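Local coordinates for protein peroxide stress regulator PerR, FUR family (PDB 4LMY) that binds zinc and is a FUR-family transcription factor that probably controls the response to peroxide stress by binding DNA, at residues B[27-35]-B[58-69]. Numbering follows the deposited sequence.
Sequences ITETRKAII and FPNMSLATVYNN
The carboxamide of Asn69 and the guanidinium of Arg31 meet with their planes 61° apart. Ile34 CD1 lies over one face of the amide, 3.6 Å from Asn69 CG, and Arg31 NE comes from the opposite side, tilted out of the plane, to donate to Asn69 OD1 over 2.9 Å in a bent bond. Thr65 O lies in the plane of the amide and takes a nearly straight bond from ND2 (170°), though ND2 stands above the Thr65 carbonyl plane; Asn69 N reaches that oxygen from the other face. A water bridges ND2 to Thr28 OG1, the N-cap oxygen that also accepts from Arg31 N. The Phe58 ring is met obliquely by Thr30 OG1, 3.6 Å from CD1, and by Ala33 CB, 3.5 Å from CZ. Helices 29-35 and 63-69 cross at -71° in what is probably the winged-helix DNA-binding domain of this FUR-family protein, where helix 63-75 would be the recognition helix. With CG2 of Thr30 anti to the backbone N, the methyl touches both Met61 CE, 3.6 Å away, and Thr65 CG2, while OG1 holds a second water. Leu54 of helix 47-54 touches both Ile34 and Met61.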
ATOM      1  N   ILE B  27      -5.110   7.869  27.855  1.00 30.35           N
ATOM      2  CA  ILE B  27      -3.906   7.485  27.138  1.00 27.73           C
ATOM      3  C   ILE B  27      -2.689   7.622  28.045  1.00 28.54           C
ATOM      4  O   ILE B  27      -2.087   8.690  28.151  1.00 32.04           O
ATOM      5  CB  ILE B  27      -3.740   8.316  25.853  1.00 28.46           C
ATOM      6  CG1 ILE B  27      -4.957   8.117  24.948  1.00 33.83           C
ATOM      7  CG2 ILE B  27      -2.474   7.925  25.118  1.00 33.55           C
ATOM      8  CD1 ILE B  27      -4.943   8.974  23.711  1.00 41.30           C
ATOM      9  N   THR B  28      -2.348   6.529  28.717  1.00 22.11           N
ATOM     10  CA  THR B  28      -1.184   6.489  29.588  1.00 23.65           C
ATOM     11  C   THR B  28       0.074   6.294  28.750  1.00 22.20           C
ATOM     12  O   THR B  28      -0.004   5.932  27.576  1.00 23.61           O
ATOM     13  CB  THR B  28      -1.283   5.331  30.591  1.00 24.41           C
ATOM     14  OG1 THR B  28      -1.242   4.085  29.885  1.00 26.18           O
ATOM     15  CG2 THR B  28      -2.584   5.416  31.388  1.00 24.86           C
ATOM     16  N   GLU B  29       1.233   6.532  29.355  1.00 25.42           N
ATOM     17  CA  GLU B  29       2.505   6.317  28.675  1.00 23.37           C
ATOM     18  C   GLU B  29       2.707   4.835  28.365  1.00 25.02           C
ATOM     19  O   GLU B  29       3.293   4.475  27.339  1.00 25.55           O
ATOM     20  CB  GLU B  29       3.664   6.855  29.519  1.00 25.82           C
ATOM     21  CG  GLU B  29       3.630   8.363  29.714  1.00 29.60           C
ATOM     22  CD  GLU B  29       3.719   9.116  28.400  1.00 30.14           C
ATOM     23  OE1 GLU B  29       4.583   8.764  27.571  1.00 31.24           O
ATOM     24  OE2 GLU B  29       2.920  10.052  28.193  1.00 31.77           O
ATOM     25  N   THR B  30       2.212   3.982  29.255  1.00 24.42           N
ATOM     26  CA  THR B  30       2.292   2.539  29.065  1.00 23.22           C
ATOM     27  C   THR B  30       1.431   2.114  27.880  1.00 22.45           C
ATOM     28  O   THR B  30       1.834   1.274  27.074  1.00 24.86           O
ATOM     29  CB  THR B  30       1.840   1.788  30.335  1.00 28.13           C
ATOM     30  OG1 THR B  30       2.818   1.968  31.367  1.00 32.86           O
ATOM     31  CG2 THR B  30       1.685   0.307  30.053  1.00 30.70           C
ATOM     32  N   ARG B  31       0.250   2.716  27.771  1.00 23.26           N
ATOM     33  CA  ARG B  31      -0.655   2.422  26.667  1.00 22.27           C
ATOM     34  C   ARG B  31      -0.036   2.816  25.332  1.00 23.39           C
ATOM     35  O   ARG B  31      -0.143   2.085  24.347  1.00 22.44           O
ATOM     36  CB  ARG B  31      -1.995   3.130  26.873  1.00 25.94           C
ATOM     37  CG  ARG B  31      -3.001   2.915  25.756  1.00 29.64           C
ATOM     38  CD  ARG B  31      -4.420   2.946  26.299  1.00 30.19           C
ATOM     39  NE  ARG B  31      -4.725   1.756  27.090  1.00 42.43           N
ATOM     40  CZ  ARG B  31      -5.615   1.720  28.075  1.00 45.78           C
ATOM     41  NH1 ARG B  31      -6.286   2.815  28.404  1.00 42.06           N
ATOM     42  NH2 ARG B  31      -5.830   0.592  28.740  1.00 54.71           N
ATOM     43  N   LYS B  32       0.627   3.968  25.309  1.00 23.86           N
ATOM     44  CA  LYS B  32       1.316   4.423  24.106  1.00 24.48           C
ATOM     45  C   LYS B  32       2.452   3.477  23.730  1.00 22.80           C
ATOM     46  O   LYS B  32       2.666   3.186  22.551  1.00 25.60           O
ATOM     47  CB  LYS B  32       1.853   5.842  24.296  1.00 23.22           C
ATOM     48  CG  LYS B  32       0.772   6.902  24.281  1.00 23.04           C
ATOM     49  CD  LYS B  32       1.356   8.306  24.266  1.00 31.12           C
ATOM     50  CE  LYS B  32       1.495   8.874  25.666  1.00 38.20           C
ATOM     51  NZ  LYS B  32       2.178  10.201  25.659  1.00 33.22           N
ATOM     52  N   ALA B  33       3.174   3.002  24.740  1.00 21.89           N
ATOM     53  CA  ALA B  33       4.289   2.086  24.518  1.00 24.15           C
ATOM     54  C   ALA B  33       3.829   0.759  23.924  1.00 27.01           C
ATOM     55  O   ALA B  33       4.472   0.213  23.029  1.00 28.24           O
ATOM     56  CB  ALA B  33       5.041   1.849  25.809  1.00 26.63           C
ATOM     57  N   ILE B  34       2.713   0.244  24.424  1.00 22.14           N
ATOM     58  CA  ILE B  34       2.195  -1.036  23.958  1.00 21.87           C
ATOM     59  C   ILE B  34       1.645  -0.931  22.531  1.00 23.48           C
ATOM     60  O   ILE B  34       1.860  -1.823  21.707  1.00 28.48           O
ATOM     61  CB  ILE B  34       1.143  -1.599  24.937  1.00 24.64           C
ATOM     62  CG1 ILE B  34       1.822  -1.980  26.255  1.00 24.91           C
ATOM     63  CG2 ILE B  34       0.437  -2.803  24.342  1.00 24.45           C
ATOM     64  CD1 ILE B  34       0.868  -2.374  27.354  1.00 27.05           C
ATOM     65  N   ILE B  35       0.958   0.169  22.239  1.00 22.78           N
ATOM     66  CA  ILE B  35       0.470   0.426  20.886  1.00 21.79           C
ATOM     67  C   ILE B  35       1.626   0.468  19.890  1.00 23.82           C
ATOM     68  O   ILE B  35       1.595  -0.215  18.867  1.00 25.94           O
ATOM     69  CB  ILE B  35      -0.326   1.741  20.805  1.00 22.49           C
ATOM     70  CG1 ILE B  35      -1.615   1.630  21.621  1.00 25.45           C
ATOM     71  CG2 ILE B  35      -0.651   2.083  19.351  1.00 24.41           C
ATOM     72  CD1 ILE B  35      -2.268   2.960  21.921  1.00 24.77           C
ATOM     73  N   PHE B  58       9.707  -0.172  31.526  1.00 34.70           N
ATOM     74  CA  PHE B  58       8.582   0.015  32.435  1.00 32.67           C
ATOM     75  C   PHE B  58       8.640  -0.973  33.596  1.00 39.05           C
ATOM     76  O   PHE B  58       7.982  -2.012  33.563  1.00 38.50           O
ATOM     77  CB  PHE B  58       7.258  -0.126  31.681  1.00 35.26           C
ATOM     78  CG  PHE B  58       7.047   0.924  30.631  1.00 30.09           C
ATOM     79  CD1 PHE B  58       6.357   2.087  30.926  1.00 33.09           C
ATOM     80  CD2 PHE B  58       7.547   0.754  29.351  1.00 29.11           C
ATOM     81  CE1 PHE B  58       6.166   3.061  29.964  1.00 35.51           C
ATOM     82  CE2 PHE B  58       7.364   1.724  28.387  1.00 28.52           C
ATOM     83  CZ  PHE B  58       6.671   2.878  28.693  1.00 29.25           C
ATOM     84  N   PRO B  59       9.433  -0.645  34.629  1.00 38.61           N
ATOM     85  CA  PRO B  59       9.628  -1.505  35.802  1.00 41.30           C
ATOM     86  C   PRO B  59       8.328  -1.751  36.561  1.00 43.42           C
ATOM     87  O   PRO B  59       8.198  -2.764  37.247  1.00 51.96           O
ATOM     88  CB  PRO B  59      10.591  -0.693  36.676  1.00 44.59           C
ATOM     89  CG  PRO B  59      11.265   0.247  35.734  1.00 40.86           C
ATOM     90  CD  PRO B  59      10.222   0.595  34.723  1.00 38.68           C
ATOM     91  N   ASN B  60       7.381  -0.828  36.432  1.00 50.54           N
ATOM     92  CA  ASN B  60       6.106  -0.929  37.129  1.00 57.89           C
ATOM     93  C   ASN B  60       5.034  -1.634  36.301  1.00 50.99           C
ATOM     94  O   ASN B  60       3.864  -1.668  36.684  1.00 54.71           O
ATOM     95  CB  ASN B  60       5.625   0.460  37.559  1.00 61.98           C
ATOM     96  CG  ASN B  60       5.617   1.457  36.413  1.00 74.34           C
ATOM     97  OD1 ASN B  60       5.322   1.108  35.270  1.00 70.85           O
ATOM     98  ND2 ASN B  60       5.950   2.706  36.716  1.00 70.64           N
ATOM     99  N   MET B  61       5.435  -2.185  35.159  1.00 37.20           N
ATOM    100  CA  MET B  61       4.512  -2.923  34.305  1.00 34.24           C
ATOM    101  C   MET B  61       4.377  -4.360  34.791  1.00 30.68           C
ATOM    102  O   MET B  61       5.368  -5.003  35.135  1.00 34.60           O
ATOM    103  CB  MET B  61       4.977  -2.906  32.844  1.00 33.00           C
ATOM    104  CG  MET B  61       4.104  -3.733  31.905  1.00 34.38           C
ATOM    105  SD  MET B  61       4.732  -3.825  30.218  1.00 40.39           S
ATOM    106  CE  MET B  61       4.220  -2.234  29.576  1.00 38.97           C
ATOM    107  N   SER B  62       3.144  -4.851  34.826  1.00 32.37           N
ATOM    108  CA  SER B  62       2.877  -6.238  35.175  1.00 26.96           C
ATOM    109  C   SER B  62       2.197  -6.935  34.002  1.00 27.67           C
ATOM    110  O   SER B  62       1.807  -6.291  33.029  1.00 26.09           O
ATOM    111  CB  SER B  62       1.985  -6.313  36.415  1.00 24.21           C
ATOM    112  OG  SER B  62       0.690  -5.807  36.138  1.00 29.08           O
ATOM    113  N   LEU B  63       2.057  -8.253  34.091  1.00 27.30           N
ATOM    114  CA  LEU B  63       1.352  -9.004  33.062  1.00 22.19           C
ATOM    115  C   LEU B  63      -0.102  -8.537  32.991  1.00 21.48           C
ATOM    116  O   LEU B  63      -0.700  -8.468  31.915  1.00 22.49           O
ATOM    117  CB  LEU B  63       1.417 -10.502  33.361  1.00 25.91           C
ATOM    118  CG  LEU B  63       0.786 -11.414  32.316  1.00 21.86           C
ATOM    119  CD1 LEU B  63       1.540 -11.262  30.993  1.00 26.04           C
ATOM    120  CD2 LEU B  63       0.779 -12.859  32.787  1.00 28.74           C
ATOM    121  N   ALA B  64      -0.664  -8.211  34.151  1.00 24.15           N
ATOM    122  CA  ALA B  64      -2.031  -7.712  34.224  1.00 22.31           C
ATOM    123  C   ALA B  64      -2.189  -6.424  33.419  1.00 22.79           C
ATOM    124  O   ALA B  64      -3.205  -6.219  32.758  1.00 23.57           O
ATOM    125  CB  ALA B  64      -2.433  -7.489  35.675  1.00 23.74           C
ATOM    126  N   THR B  65      -1.171  -5.571  33.471  1.00 23.88           N
ATOM    127  CA  THR B  65      -1.172  -4.325  32.713  1.00 24.80           C
ATOM    128  C   THR B  65      -1.251  -4.609  31.216  1.00 22.71           C
ATOM    129  O   THR B  65      -2.015  -3.975  30.491  1.00 22.23           O
ATOM    130  CB  THR B  65       0.086  -3.494  33.005  1.00 24.77           C
ATOM    131  OG1 THR B  65       0.142  -3.188  34.403  1.00 33.06           O
ATOM    132  CG2 THR B  65       0.069  -2.200  32.208  1.00 25.36           C
ATOM    133  N   VAL B  66      -0.460  -5.577  30.766  1.00 22.16           N
ATOM    134  CA  VAL B  66      -0.460  -5.975  29.364  1.00 20.27           C
ATOM    135  C   VAL B  66      -1.823  -6.523  28.935  1.00 22.61           C
ATOM    136  O   VAL B  66      -2.352  -6.134  27.893  1.00 23.30           O
ATOM    137  CB  VAL B  66       0.656  -6.996  29.068  1.00 22.38           C
ATOM    138  CG1 VAL B  66       0.584  -7.461  27.625  1.00 23.49           C
ATOM    139  CG2 VAL B  66       2.023  -6.388  29.372  1.00 21.47           C
ATOM    140  N   TYR B  67      -2.392  -7.413  29.745  1.00 22.45           N
ATOM    141  CA  TYR B  67      -3.727  -7.951  29.484  1.00 23.95           C
ATOM    142  C   TYR B  67      -4.762  -6.832  29.377  1.00 24.72           C
ATOM    143  O   TYR B  67      -5.603  -6.834  28.476  1.00 28.12           O
ATOM    144  CB  TYR B  67      -4.140  -8.916  30.599  1.00 25.22           C
ATOM    145  CG  TYR B  67      -3.635 -10.334  30.445  1.00 26.70           C
ATOM    146  CD1 TYR B  67      -3.686 -10.987  29.219  1.00 34.71           C
ATOM    147  CD2 TYR B  67      -3.123 -11.027  31.533  1.00 29.95           C
ATOM    148  CE1 TYR B  67      -3.233 -12.289  29.081  1.00 34.03           C
ATOM    149  CE2 TYR B  67      -2.667 -12.327  31.406  1.00 33.05           C
ATOM    150  CZ  TYR B  67      -2.723 -12.952  30.177  1.00 35.58           C
ATOM    151  OH  TYR B  67      -2.271 -14.245  30.050  1.00 43.36           O
ATOM    152  N   ASN B  68      -4.691  -5.880  30.304  1.00 25.01           N
ATOM    153  CA  ASN B  68      -5.623  -4.757  30.334  1.00 27.66           C
ATOM    154  C   ASN B  68      -5.566  -3.946  29.046  1.00 28.57           C
ATOM    155  O   ASN B  68      -6.598  -3.593  28.471  1.00 29.29           O
ATOM    156  CB  ASN B  68      -5.341  -3.842  31.528  1.00 28.75           C
ATOM    157  CG  ASN B  68      -5.738  -4.467  32.853  1.00 34.96           C
ATOM    158  OD1 ASN B  68      -6.514  -5.421  32.896  1.00 36.30           O
ATOM    159  ND2 ASN B  68      -5.211  -3.924  33.943  1.00 36.65           N
ATOM    160  N   ASN B  69      -4.350  -3.658  28.597  1.00 25.41           N
ATOM    161  CA  ASN B  69      -4.153  -2.873  27.384  1.00 25.08           C
ATOM    162  C   ASN B  69      -4.561  -3.627  26.122  1.00 26.62           C
ATOM    163  O   ASN B  69      -5.158  -3.050  25.214  1.00 29.04           O
ATOM    164  CB  ASN B  69      -2.702  -2.405  27.281  1.00 22.17           C
ATOM    165  CG  ASN B  69      -2.429  -1.172  28.117  1.00 27.55           C
ATOM    166  OD1 ASN B  69      -2.570  -0.045  27.641  1.00 33.43           O
ATOM    167  ND2 ASN B  69      -2.033  -1.376  29.370  1.00 25.82           N
TER
HETATM  168  O   HOH W   1      -2.071   1.279  31.070  1.00 31.50           O
HETATM  169  O   HOH W   2       3.749   0.478  33.410  1.00 41.77           O